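Local coordinates for protein Xaa-Pro aminopeptidase (Thermococcus sibiricus MM 739, PDB 4RGZ) that probably acts as a zinc-dependent prolidase or aminopeptidase of the M24B family, cleaving peptide bonds that involve proline, at residues T36-L41 and L65-L70; S172-A177 and P212-I217; N186-D191 and A229-Y234; V199-N204 and K219-I224. All coordinates share one frame; numbering follows the deposited sequence.

Contact 1 (T36-L41 and L65-L70); sequences TGFNPL and LYEKEL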
loop_
_atom_site.group_PDB
_atom_site.type_symbol
_atom_site.label_atom_id
_atom_site.label_comp_id
_atom_site.label_asym_id
_atom_site.label_seq_id
_atom_site.Cartn_x
_atom_site.Cartn_y
_atom_site.Cartn_z
ATOM N N THR A 36 -11.946 14.113 9.393
ATOM C CA THR A 36 -12.221 15.134 8.391
ATOM C C THR A 36 -13.056 14.481 7.276
ATOM O O THR A 36 -14.226 14.106 7.492
ATOM C CB THR A 36 -10.910 15.737 7.856
ATOM O OG1 THR A 36 -10.313 14.852 6.895
ATOM C CG2 THR A 36 -9.933 15.949 9.003
ATOM N N GLY A 37 -12.432 14.297 6.113
ATOM C CA GLY A 37 -13.095 13.774 4.934
ATOM C C GLY A 37 -12.173 13.841 3.737
ATOM O O GLY A 37 -12.526 13.347 2.660
ATOM N N PHE A 38 -11.002 14.466 3.905
ATOM C CA PHE A 38 -9.943 14.319 2.896
ATOM C C PHE A 38 -8.857 13.291 3.263
ATOM O O PHE A 38 -8.743 12.829 4.408
ATOM C CB PHE A 38 -9.353 15.666 2.403
ATOM C CG PHE A 38 -8.599 15.562 1.067
ATOM C CD1 PHE A 38 -8.979 14.624 0.091
ATOM C CD2 PHE A 38 -7.502 16.395 0.793
ATOM C CE1 PHE A 38 -8.283 14.526 -1.105
ATOM C CE2 PHE A 38 -6.812 16.307 -0.410
ATOM C CZ PHE A 38 -7.204 15.372 -1.355
ATOM N N ASN A 39 -8.064 12.956 2.258
ATOM C CA ASN A 39 -7.265 11.769 2.247
ATOM C C ASN A 39 -5.914 12.056 1.597
ATOM O O ASN A 39 -5.659 11.555 0.501
ATOM C CB ASN A 39 -8.027 10.750 1.416
ATOM C CG ASN A 39 -7.530 9.348 1.612
ATOM O OD1 ASN A 39 -7.503 8.844 2.731
ATOM N ND2 ASN A 39 -7.154 8.695 0.517
ATOM N N PRO A 40 -5.056 12.883 2.255
ATOM C CA PRO A 40 -3.716 13.254 1.783
ATOM C C PRO A 40 -2.772 12.069 1.503
ATOM O O PRO A 40 -2.480 11.271 2.402
ATOM C CB PRO A 40 -3.162 14.094 2.936
ATOM C CG PRO A 40 -3.970 13.713 4.127
ATOM C CD PRO A 40 -5.336 13.504 3.562
ATOM N N LEU A 41 -2.297 11.975 0.257
ATOM C CA LEU A 41 -1.463 10.854 -0.201
ATOM C C LEU A 41 -0.241 11.372 -0.963
ATOM O O LEU A 41 -0.390 12.095 -1.945
ATOM C CB LEU A 41 -2.265 9.912 -1.107
ATOM C CG LEU A 41 -3.568 9.318 -0.558
ATOM C CD1 LEU A 41 -4.537 9.003 -1.685
ATOM C CD2 LEU A 41 -3.338 8.096 0.329
ATOM N N LEU A 65 3.317 20.388 1.160
ATOM C CA LEU A 65 3.268 21.582 0.307
ATOM C C LEU A 65 1.846 22.149 0.296
ATOM O O LEU A 65 1.644 23.358 0.439
ATOM C CB LEU A 65 3.669 21.177 -1.123
ATOM C CG LEU A 65 3.144 19.817 -1.645
ATOM C CD1 LEU A 65 1.882 19.945 -2.491
ATOM C CD2 LEU A 65 4.216 19.081 -2.428
ATOM N N TYR A 66 0.891 21.235 0.088
ATOM C CA TYR A 66 -0.568 21.400 0.201
ATOM C C TYR A 66 -1.110 22.810 0.580
ATOM O O TYR A 66 -0.699 23.330 1.615
ATOM C CB TYR A 66 -1.088 20.366 1.221
ATOM C CG TYR A 66 -0.472 18.960 1.171
ATOM C CD1 TYR A 66 0.643 18.630 1.947
ATOM C CD2 TYR A 66 -1.039 17.950 0.388
ATOM C CE1 TYR A 66 1.193 17.354 1.920
ATOM C CE2 TYR A 66 -0.499 16.666 0.356
ATOM C CZ TYR A 66 0.618 16.372 1.121
ATOM O OH TYR A 66 1.152 15.102 1.090
ATOM N N GLU A 67 -2.019 23.453 -0.183
ATOM C CA GLU A 67 -2.625 23.077 -1.495
ATOM C C GLU A 67 -4.158 23.402 -1.532
ATOM O O GLU A 67 -4.608 24.375 -0.914
ATOM C CB GLU A 67 -2.240 21.639 -1.963
ATOM C CG GLU A 67 -3.268 20.500 -1.881
ATOM C CD GLU A 67 -3.882 20.253 -0.500
ATOM O OE1 GLU A 67 -4.250 19.092 -0.211
ATOM O OE2 GLU A 67 -4.023 21.204 0.293
ATOM N N LYS A 68 -4.925 22.597 -2.277
ATOM C CA LYS A 68 -6.399 22.560 -2.278
ATOM C C LYS A 68 -6.747 21.047 -2.361
ATOM O O LYS A 68 -6.093 20.334 -3.127
ATOM C CB LYS A 68 -6.936 23.305 -3.508
ATOM C CG LYS A 68 -8.345 23.870 -3.367
ATOM C CD LYS A 68 -9.205 23.642 -4.610
ATOM C CE LYS A 68 -8.889 24.599 -5.752
ATOM N NZ LYS A 68 -10.056 24.833 -6.651
ATOM N N GLU A 69 -7.754 20.521 -1.648
ATOM C CA GLU A 69 -8.856 21.251 -1.020
ATOM C C GLU A 69 -8.713 21.522 0.483
ATOM O O GLU A 69 -9.716 21.615 1.189
ATOM C CB GLU A 69 -10.180 20.502 -1.276
ATOM C CG GLU A 69 -10.239 19.083 -0.709
ATOM C CD GLU A 69 -11.592 18.728 -0.100
ATOM O OE1 GLU A 69 -12.499 19.592 -0.106
ATOM O OE2 GLU A 69 -11.748 17.586 0.395
ATOM N N LEU A 70 -7.490 21.663 0.984
ATOM C CA LEU A 70 -7.321 22.052 2.384
ATOM C C LEU A 70 -7.845 23.466 2.615
ATOM O O LEU A 70 -8.210 23.823 3.735
ATOM C CB LEU A 70 -5.875 21.897 2.843
ATOM C CG LEU A 70 -5.536 20.549 3.479
ATOM C CD1 LEU A 70 -5.759 19.397 2.508
ATOM C CD2 LEU A 70 -4.110 20.559 4.005
#

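Contact 2 (S172-A177 and P212-I217); sequences SERELA and PSHRKI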
loop_
_atom_site.group_PDB
_atom_site.type_symbol
_atom_site.label_atom_id
_atom_site.label_comp_id
_atom_site.label_asym_id
_atom_site.label_seq_id
_atom_site.Cartn_x
_atom_site.Cartn_y
_atom_site.Cartn_z
ATOM N N SER A 172 -4.261 -18.306 -16.100
ATOM C CA SER A 172 -3.550 -18.373 -14.827
ATOM C C SER A 172 -4.259 -17.587 -13.718
ATOM O O SER A 172 -4.863 -16.541 -13.963
ATOM C CB SER A 172 -2.125 -17.823 -14.982
ATOM O OG SER A 172 -2.099 -16.402 -15.098
ATOM N N GLU A 173 -4.166 -18.094 -12.501
ATOM C CA GLU A 173 -4.491 -17.319 -11.301
ATOM C C GLU A 173 -4.212 -15.768 -11.450
ATOM O O GLU A 173 -5.075 -14.953 -11.133
ATOM C CB GLU A 173 -3.776 -17.911 -10.067
ATOM C CG GLU A 173 -4.009 -19.389 -9.819
ATOM C CD GLU A 173 -3.375 -19.894 -8.515
ATOM O OE1 GLU A 173 -3.809 -20.974 -7.993
ATOM O OE2 GLU A 173 -2.449 -19.219 -8.005
ATOM N N ARG A 174 -3.021 -15.387 -11.929
ATOM C CA ARG A 174 -2.665 -13.979 -12.064
ATOM C C ARG A 174 -3.551 -13.251 -13.088
ATOM O O ARG A 174 -4.101 -12.193 -12.776
ATOM C CB ARG A 174 -1.182 -13.786 -12.421
ATOM C CG ARG A 174 -0.227 -13.933 -11.250
ATOM C CD ARG A 174 1.144 -14.468 -11.684
ATOM N NE ARG A 174 2.068 -13.441 -12.171
ATOM C CZ ARG A 174 2.155 -13.076 -13.444
ATOM N NH1 ARG A 174 1.389 -13.665 -14.374
ATOM N NH2 ARG A 174 3.021 -12.133 -13.795
ATOM N N GLU A 175 -3.680 -13.807 -14.293
ATOM C CA GLU A 175 -4.631 -13.299 -15.269
ATOM C C GLU A 175 -6.024 -13.099 -14.666
ATOM O O GLU A 175 -6.606 -12.041 -14.798
ATOM C CB GLU A 175 -4.728 -14.240 -16.459
ATOM C CG GLU A 175 -3.989 -13.753 -17.682
ATOM C CD GLU A 175 -3.280 -14.871 -18.440
ATOM O OE1 GLU A 175 -2.434 -14.535 -19.313
ATOM O OE2 GLU A 175 -3.546 -16.078 -18.164
ATOM N N LEU A 176 -6.564 -14.114 -14.013
ATOM C CA LEU A 176 -7.865 -13.994 -13.458
ATOM C C LEU A 176 -7.955 -12.860 -12.413
ATOM O O LEU A 176 -8.855 -12.006 -12.477
ATOM C CB LEU A 176 -8.239 -15.317 -12.874
ATOM C CG LEU A 176 -9.076 -16.253 -13.742
ATOM C CD1 LEU A 176 -9.080 -16.026 -15.249
ATOM C CD2 LEU A 176 -8.694 -17.673 -13.406
ATOM N N ALA A 177 -7.000 -12.835 -11.482
ATOM C CA ALA A 177 -6.818 -11.718 -10.545
ATOM C C ALA A 177 -6.791 -10.348 -11.252
ATOM O O ALA A 177 -7.300 -9.363 -10.752
ATOM C CB ALA A 177 -5.555 -11.916 -9.715
ATOM N N PRO A 212 -1.537 -15.268 -6.023
ATOM C CA PRO A 212 -1.821 -15.718 -7.397
ATOM C C PRO A 212 -0.555 -15.995 -8.178
ATOM O O PRO A 212 0.357 -15.177 -8.184
ATOM C CB PRO A 212 -2.559 -14.526 -8.016
ATOM C CG PRO A 212 -3.213 -13.853 -6.853
ATOM C CD PRO A 212 -2.352 -14.098 -5.640
ATOM N N SER A 213 -0.497 -17.140 -8.839
ATOM C CA SER A 213 0.700 -17.550 -9.563
ATOM C C SER A 213 0.375 -17.807 -11.036
ATOM O O SER A 213 -0.759 -17.536 -11.462
ATOM C CB SER A 213 1.285 -18.801 -8.922
ATOM O OG SER A 213 0.510 -19.925 -9.291
ATOM N N HIS A 214 1.352 -18.336 -11.786
ATOM C CA HIS A 214 1.157 -18.699 -13.206
ATOM C C HIS A 214 0.356 -19.963 -13.428
ATOM O O HIS A 214 0.018 -20.318 -14.568
ATOM C CB HIS A 214 2.501 -18.786 -13.939
ATOM C CG HIS A 214 3.318 -17.514 -13.860
ATOM N ND1 HIS A 214 3.846 -17.056 -12.698
ATOM C CD2 HIS A 214 3.655 -16.586 -14.830
ATOM C CE1 HIS A 214 4.504 -15.905 -12.925
ATOM N NE2 HIS A 214 4.377 -15.607 -14.221
ATOM N N ARG A 215 0.021 -20.658 -12.349
ATOM C CA ARG A 215 -0.701 -21.891 -12.472
ATOM C C ARG A 215 -1.986 -21.665 -13.268
ATOM O O ARG A 215 -2.795 -20.827 -12.893
ATOM C CB ARG A 215 -0.996 -22.449 -11.086
ATOM C CG ARG A 215 -1.726 -23.769 -11.125
ATOM C CD ARG A 215 -2.210 -24.199 -9.735
ATOM N NE ARG A 215 -2.758 -25.560 -9.774
ATOM C CZ ARG A 215 -3.899 -25.884 -10.376
ATOM N NH1 ARG A 215 -4.654 -24.948 -10.957
ATOM N NH2 ARG A 215 -4.300 -27.134 -10.393
ATOM N N LYS A 216 -2.182 -22.404 -14.351
ATOM C CA LYS A 216 -3.422 -22.303 -15.109
ATOM C C LYS A 216 -4.610 -23.060 -14.510
ATOM O O LYS A 216 -4.470 -24.181 -13.995
ATOM C CB LYS A 216 -3.209 -22.695 -16.555
ATOM C CG LYS A 216 -2.635 -21.567 -17.407
ATOM C CD LYS A 216 -1.762 -22.112 -18.505
ATOM C CE LYS A 216 -1.501 -21.106 -19.624
ATOM N NZ LYS A 216 -0.511 -20.076 -19.199
ATOM N N ILE A 217 -5.782 -22.432 -14.564
ATOM C CA ILE A 217 -7.021 -23.073 -14.155
ATOM C C ILE A 217 -7.387 -24.109 -15.209
ATOM O O ILE A 217 -7.359 -23.803 -16.408
ATOM C CB ILE A 217 -8.153 -22.031 -13.947
ATOM C CG1 ILE A 217 -8.145 -21.537 -12.505
ATOM C CG2 ILE A 217 -9.531 -22.617 -14.241
ATOM C CD1 ILE A 217 -7.039 -20.567 -12.168
#

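Contact 3 (N186-D191 and A229-Y234); sequences NEFGAD and AKYLGY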
loop_
_atom_site.group_PDB
_atom_site.type_symbol
_atom_site.label_atom_id
_atom_site.label_comp_id
_atom_site.label_asym_id
_atom_site.label_seq_id
_atom_site.Cartn_x
_atom_site.Cartn_y
_atom_site.Cartn_z
ATOM N N ASN A 186 -13.476 -0.740 -13.968
ATOM C CA ASN A 186 -14.516 -0.383 -14.997
ATOM C C ASN A 186 -15.934 -1.024 -14.713
ATOM O O ASN A 186 -16.575 -1.637 -15.579
ATOM C CB ASN A 186 -13.997 -0.644 -16.414
ATOM C CG ASN A 186 -12.516 -0.283 -16.564
ATOM O OD1 ASN A 186 -11.698 -0.696 -15.736
ATOM N ND2 ASN A 186 -12.166 0.494 -17.594
ATOM N N GLU A 187 -16.345 -0.916 -13.447
ATOM C CA GLU A 187 -17.703 -1.136 -12.958
ATOM C C GLU A 187 -17.910 0.008 -11.978
ATOM O O GLU A 187 -18.499 -0.169 -10.901
ATOM C CB GLU A 187 -17.856 -2.448 -12.166
ATOM C CG GLU A 187 -17.701 -3.740 -12.946
ATOM C CD GLU A 187 -19.012 -4.427 -13.232
ATOM O OE1 GLU A 187 -18.975 -5.561 -13.766
ATOM O OE2 GLU A 187 -20.073 -3.830 -12.935
ATOM N N PHE A 188 -17.382 1.175 -12.332
ATOM C CA PHE A 188 -17.650 2.404 -11.580
ATOM C C PHE A 188 -16.592 2.647 -10.512
ATOM O O PHE A 188 -15.847 1.734 -10.135
ATOM C CB PHE A 188 -19.065 2.367 -10.939
ATOM C CG PHE A 188 -19.685 3.730 -10.680
ATOM C CD1 PHE A 188 -19.783 4.688 -11.699
ATOM C CD2 PHE A 188 -20.213 4.041 -9.414
ATOM C CE1 PHE A 188 -20.365 5.929 -11.455
ATOM C CE2 PHE A 188 -20.799 5.283 -9.171
ATOM C CZ PHE A 188 -20.871 6.225 -10.193
ATOM N N GLY A 189 -16.553 3.901 -10.055
ATOM C CA GLY A 189 -15.802 4.321 -8.876
ATOM C C GLY A 189 -16.377 3.866 -7.534
ATOM O O GLY A 189 -17.507 4.245 -7.190
ATOM N N ALA A 190 -15.636 3.047 -6.771
ATOM C CA ALA A 190 -14.358 2.385 -7.155
ATOM C C ALA A 190 -13.624 2.930 -8.391
ATOM O O ALA A 190 -13.720 2.342 -9.460
ATOM C CB ALA A 190 -14.573 0.877 -7.286
ATOM N N ASP A 191 -12.831 3.996 -8.274
ATOM C CA ASP A 191 -12.195 4.524 -7.056
ATOM C C ASP A 191 -10.999 3.635 -6.815
ATOM O O ASP A 191 -9.909 3.898 -7.324
ATOM C CB ASP A 191 -13.120 4.657 -5.824
ATOM C CG ASP A 191 -13.625 6.101 -5.610
ATOM O OD1 ASP A 191 -13.052 7.038 -6.216
ATOM O OD2 ASP A 191 -14.598 6.297 -4.828
ATOM N N ALA A 229 -13.880 -4.007 -3.158
ATOM C CA ALA A 229 -13.949 -2.705 -3.774
ATOM C C ALA A 229 -14.129 -1.690 -2.658
ATOM O O ALA A 229 -14.456 -2.076 -1.516
ATOM C CB ALA A 229 -15.110 -2.675 -4.746
ATOM N N LYS A 230 -13.847 -0.422 -2.989
ATOM C CA LYS A 230 -14.145 0.730 -2.122
ATOM C C LYS A 230 -15.121 1.708 -2.771
ATOM O O LYS A 230 -14.922 2.138 -3.916
ATOM C CB LYS A 230 -12.881 1.529 -1.842
ATOM C CG LYS A 230 -11.734 0.768 -1.220
ATOM C CD LYS A 230 -10.502 1.669 -1.306
ATOM C CE LYS A 230 -9.537 1.373 -0.169
ATOM N NZ LYS A 230 -8.793 2.615 0.168
ATOM N N TYR A 231 -16.160 2.080 -2.030
ATOM C CA TYR A 231 -17.097 3.139 -2.479
ATOM C C TYR A 231 -17.049 4.293 -1.489
ATOM O O TYR A 231 -17.256 4.094 -0.286
ATOM C CB TYR A 231 -18.534 2.619 -2.625
ATOM C CG TYR A 231 -19.486 3.595 -3.294
ATOM C CD1 TYR A 231 -19.627 3.633 -4.681
ATOM C CD2 TYR A 231 -20.253 4.494 -2.536
ATOM C CE1 TYR A 231 -20.495 4.528 -5.288
ATOM C CE2 TYR A 231 -21.129 5.394 -3.140
ATOM C CZ TYR A 231 -21.247 5.399 -4.514
ATOM O OH TYR A 231 -22.119 6.291 -5.113
ATOM N N LEU A 232 -16.783 5.493 -2.004
ATOM C CA LEU A 232 -16.484 6.659 -1.182
ATOM C C LEU A 232 -15.625 6.279 0.025
ATOM O O LEU A 232 -15.916 6.693 1.156
ATOM C CB LEU A 232 -17.759 7.367 -0.736
ATOM C CG LEU A 232 -18.549 8.061 -1.848
ATOM C CD1 LEU A 232 -19.966 8.357 -1.362
ATOM C CD2 LEU A 232 -17.875 9.332 -2.349
ATOM N N GLY A 233 -14.581 5.482 -0.214
ATOM C CA GLY A 233 -13.607 5.177 0.825
ATOM C C GLY A 233 -13.911 3.947 1.643
ATOM O O GLY A 233 -13.034 3.420 2.322
ATOM N N TYR A 234 -15.141 3.471 1.589
ATOM C CA TYR A 234 -15.492 2.299 2.372
ATOM C C TYR A 234 -15.326 0.973 1.584
ATOM O O TYR A 234 -15.426 0.943 0.345
ATOM C CB TYR A 234 -16.880 2.482 3.012
ATOM C CG TYR A 234 -16.849 3.595 4.057
ATOM C CD1 TYR A 234 -16.810 4.948 3.678
ATOM C CD2 TYR A 234 -16.822 3.290 5.427
ATOM C CE1 TYR A 234 -16.722 5.945 4.612
ATOM C CE2 TYR A 234 -16.752 4.288 6.370
ATOM C CZ TYR A 234 -16.710 5.610 5.952
ATOM O OH TYR A 234 -16.634 6.579 6.897
#

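Contact 4 (V199-N204 and K219-I224); sequences VASGPN and KGDVVI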
loop_
_atom_site.group_PDB
_atom_site.type_symbol
_atom_site.label_atom_id
_atom_site.label_comp_id
_atom_site.label_asym_id
_atom_site.label_seq_id
_atom_site.Cartn_x
_atom_site.Cartn_y
_atom_site.Cartn_z
ATOM N N VAL A 199 -6.828 -15.192 -6.216
ATOM C CA VAL A 199 -7.389 -16.315 -6.919
ATOM C C VAL A 199 -6.496 -17.515 -6.596
ATOM O O VAL A 199 -5.268 -17.476 -6.783
ATOM C CB VAL A 199 -7.438 -16.037 -8.427
ATOM C CG1 VAL A 199 -8.139 -17.156 -9.161
ATOM C CG2 VAL A 199 -8.157 -14.734 -8.699
ATOM N N ALA A 200 -7.112 -18.577 -6.094
ATOM C CA ALA A 200 -6.365 -19.753 -5.667
ATOM C C ALA A 200 -7.041 -21.018 -6.211
ATOM O O ALA A 200 -8.181 -21.345 -5.807
ATOM C CB ALA A 200 -6.250 -19.779 -4.142
ATOM N N SER A 201 -6.326 -21.727 -7.106
ATOM C CA SER A 201 -6.925 -22.818 -7.867
ATOM C C SER A 201 -6.337 -24.174 -7.506
ATOM O O SER A 201 -5.139 -24.282 -7.248
ATOM C CB SER A 201 -6.778 -22.571 -9.360
ATOM O OG SER A 201 -5.418 -22.638 -9.743
ATOM N N GLY A 202 -7.171 -25.215 -7.530
ATOM C CA GLY A 202 -6.745 -26.551 -7.167
ATOM C C GLY A 202 -6.009 -26.544 -5.843
ATOM O O GLY A 202 -6.528 -25.990 -4.873
ATOM N N PRO A 203 -4.781 -27.123 -5.795
ATOM C CA PRO A 203 -4.072 -27.254 -4.495
ATOM C C PRO A 203 -3.714 -25.902 -3.868
ATOM O O PRO A 203 -3.615 -25.797 -2.646
ATOM C CB PRO A 203 -2.810 -28.042 -4.852
ATOM C CG PRO A 203 -3.121 -28.711 -6.157
ATOM C CD PRO A 203 -4.028 -27.770 -6.895
ATOM N N ASN A 204 -3.564 -24.866 -4.700
ATOM C CA ASN A 204 -3.284 -23.513 -4.197
ATOM C C ASN A 204 -4.383 -22.949 -3.331
ATOM O O ASN A 204 -4.115 -22.107 -2.447
ATOM C CB ASN A 204 -2.948 -22.545 -5.319
ATOM C CG ASN A 204 -1.594 -22.809 -5.886
ATOM O OD1 ASN A 204 -1.355 -22.632 -7.072
ATOM N ND2 ASN A 204 -0.687 -23.281 -5.035
ATOM N N LYS A 219 -9.757 -28.124 -15.910
ATOM C CA LYS A 219 -10.847 -29.028 -15.508
ATOM C C LYS A 219 -10.565 -29.832 -14.240
ATOM O O LYS A 219 -9.505 -30.422 -14.104
ATOM C CB LYS A 219 -11.202 -29.978 -16.654
ATOM C CG LYS A 219 -11.838 -29.273 -17.834
ATOM C CD LYS A 219 -12.019 -30.209 -19.015
ATOM C CE LYS A 219 -12.456 -29.436 -20.248
ATOM N NZ LYS A 219 -12.286 -30.264 -21.461
ATOM N N GLY A 220 -11.510 -29.828 -13.310
ATOM C CA GLY A 220 -11.358 -30.563 -12.066
ATOM C C GLY A 220 -10.841 -29.740 -10.920
ATOM O O GLY A 220 -10.751 -30.233 -9.810
ATOM N N ASP A 221 -10.504 -28.479 -11.195
ATOM C CA ASP A 221 -10.028 -27.510 -10.196
ATOM C C ASP A 221 -11.150 -26.852 -9.443
ATOM O O ASP A 221 -12.072 -26.319 -10.070
ATOM C CB ASP A 221 -9.344 -26.350 -10.908
ATOM C CG ASP A 221 -7.875 -26.567 -11.118
ATOM O OD1 ASP A 221 -7.291 -27.379 -10.360
ATOM O OD2 ASP A 221 -7.312 -25.904 -12.041
ATOM N N VAL A 222 -11.076 -26.822 -8.116
ATOM C CA VAL A 222 -11.866 -25.843 -7.410
ATOM C C VAL A 222 -11.067 -24.543 -7.274
ATOM O O VAL A 222 -9.857 -24.550 -7.063
ATOM C CB VAL A 222 -12.496 -26.327 -6.102
ATOM C CG1 VAL A 222 -12.097 -27.734 -5.766
ATOM C CG2 VAL A 222 -12.272 -25.361 -4.956
ATOM N N VAL A 223 -11.758 -23.428 -7.473
ATOM C CA VAL A 223 -11.137 -22.130 -7.544
ATOM C C VAL A 223 -11.859 -21.174 -6.621
ATOM O O VAL A 223 -13.070 -20.947 -6.758
ATOM C CB VAL A 223 -11.172 -21.563 -8.974
ATOM C CG1 VAL A 223 -10.333 -20.292 -9.063
ATOM C CG2 VAL A 223 -10.672 -22.592 -9.969
ATOM N N ILE A 224 -11.094 -20.685 -5.659
ATOM C CA ILE A 224 -11.500 -19.696 -4.707
ATOM C C ILE A 224 -11.122 -18.339 -5.256
ATOM O O ILE A 224 -10.008 -18.158 -5.782
ATOM C CB ILE A 224 -10.714 -19.885 -3.417
ATOM C CG1 ILE A 224 -10.934 -21.290 -2.879
ATOM C CG2 ILE A 224 -11.033 -18.794 -2.384
ATOM C CD1 ILE A 224 -10.294 -21.497 -1.511
#

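Contact 1 (T36-L41 and L65-L70)
F38 lays its phenyl ring among three side chains of the 65-70 loop: E69, L70 and E67. E69 comes over one face, with CG 4.1 Å from F38 CD2 and displaced toward the rim. Its carboxylate then runs back toward the root of the aromatic side chain, OE2 lying 3.7 Å from F38 CB, with the carboxylate plane turned 71° from the ring. The other two partners meet the ring edge in its plane. L70 approaches at about a right angle and places its methyl CD1 3.9 Å from F38 CD2, while E67 OE1 stands 3.8 Å from F38 CE2. A carboxylate oxygen beside the ring's C-H rim is probably mildly favourable electrostatically. Trimming F38 to an alanine would remove the whole ring and would probably leave L70 CD1 and the E69 methylenes without their apolar partner here, opening a gap between the two loops.

The ring reaches this place because CG is anti to the backbone N (chi1 -161°), and its backbone is anchored in turn: T36 OG1 accepts from F38 N at 3.1 Å, an ST turn, and is also hydrogen-bonded to F32 O. Further along, P40 and L41 lie loosely beside Y66, whose ring meets that of F48. The contact lies at the surface of the creatinase/prolidase N-terminal domain. Both segments belong to the long irregular excursion between helix 30-35, which ends just before T36, and strand 104-106 of the three-stranded parallel sheet.

Contact 2 (S172-A177 and P212-I217)
R174 and H214 stack flat on one another, guanidinium and imidazole planes 14° apart and centres 3.9 Å apart. NE2 of H214 sits over the middle of the guanidinium, and R174 CD adds a CH-pi contact to the same ring. The second subunit closes in here: its A190 O accepts from R174 NH2, and its F188 ring meets H214. E173 instead reaches, extended beyond CG, across to the 212-217 loop, CG beside its own backbone N (chi1 -54°). Its OE2 takes S213 N at 3.0 Å through the anti lone pair and also binds H210 NE2, while OE1 accepts from S201 N, so both oxygens of this buried carboxylate are engaged. Behind it, L176 CD2 packs obliquely on I217 CD1 at 3.6 Å.

The backbones join where the helix begins: E173 N donates to R215 O at 3.1 Å and R174 N to S213 O at 3.2 Å. The loop thus takes up two amides of the first helical turn. A third is met by S172, the N-cap, whose OG accepts from E175 N at 3.1 Å, while S172 N returns a bond to E175 OE2. This capping box starts helix 173-185 in the M24 metallopeptidase domain, the pita-bread fold, the side chain of P212 about 12 Å from a bound zinc ion.

Contact 3 (N186-D191 and A229-Y234)
Y231 and F188 each hold CG anti to the backbone N (chi1 -171° and -154°), and these torsions swing the two rings toward each other, one from the strand end and one from the loop. They meet at their edges, F188 CE2 4.0 Å from Y231 CE1, with the two side chains crossing at a slant. F188 is poorly ordered, so this touch is probably a loose one. Y231 is also approached by the loop backbone: G189 O lies 3.3 Å from Y231 CD1, oblique to the ring.

Beside the rings, K230 O is the polar atom the loop backbone approaches. A190 N donates to it at 3.1 Å, a weak bond bent to 132°, and A190 CB and D191 CB both lie close to the same oxygen. A190 CB further touches A229 CB at 4.4 Å, and the two alanines share I184 of helix 173-185 as a neighbour. At the end of its side chain D191 brings OD2 to 3.7 Å from L232 N, too long to count as a bond.

L232 belongs to the type I' turn from Y231 to Y234, which is closed by Y234 N donating to Y231 O and which links strands 222-231 and 234-243 as a hairpin. Y231 also packs on K151 and A152 of helix 143-164. The loop leads into strand 192-193, whose D192 shares a backbone hydrogen bond with K230. One weak backbone bond with small apolar and edge contacts implies a modest attachment here, with firmer pairing probably beginning at the K230 to D192 backbone bond.

Contact 4 (V199-N204 and K219-I224)
G202 N donates to V222 O at 2.8 Å, somewhat bent at 141° and tilted 19° from the carbonyl plane, where strand 198-201 runs out into a turn. Two straighter bonds follow, A200 N to I224 O at 2.9 Å and I224 N to A200 O at 3.0 Å, making A200 and I224 a hydrogen-bonded antiparallel pair. S201 and V223 form the neighbouring non-hydrogen-bonded pair, with S201 CB 3.9 Å from V223 CG2. V199 CG1 meets V223 CG1 at 3.8 Å, and V199 also packs against L176 and A177 of helix 173-185.

These strands belong to the mixed sheet of the pita-bread fold, and strand 222-231 goes on to carry the zinc ligand D226. On the face it shares with A200, the side chain of I224 lies about 8 Å from a bound zinc ion and packs on T239 and T241.

D221 turns its carboxylate to the start of the turn, OD1 3.3 Å from G202 CA; a CB at that glycine would collide with it. OD1 also forms a salt bridge with R215, while OD2 accepts from R218 N. Replacing D221 by an alanine removes both oxygens and would probably leave the R215 guanidinium without this salt-bridge partner and R218 N without this acceptor.

Overall arrangement
Contact 1 stands apart, a surface meeting of irregular loops in the N-terminal domain, held by an aromatic ring among aliphatic and carboxylate groups. The other three share the metallopeptidase domain. Contact 4 is fully buried and rests on regular strand pairing; contacts 2 and 3 are partly buried and fasten loops to a helix start and a strand end. Contacts 2 and 4 touch, their centres about 10 Å apart, and polar side chains of each reach into the other. Contacts 3 and 4 use strand 222-231 at separate places, about 27 Å between centres, with 4 nested inside the loop closed by 3. Contact 2 combines helix-start hydrogen bonds with a guanidinium-imidazole stack, whereas contact 3 is sparsely bonded.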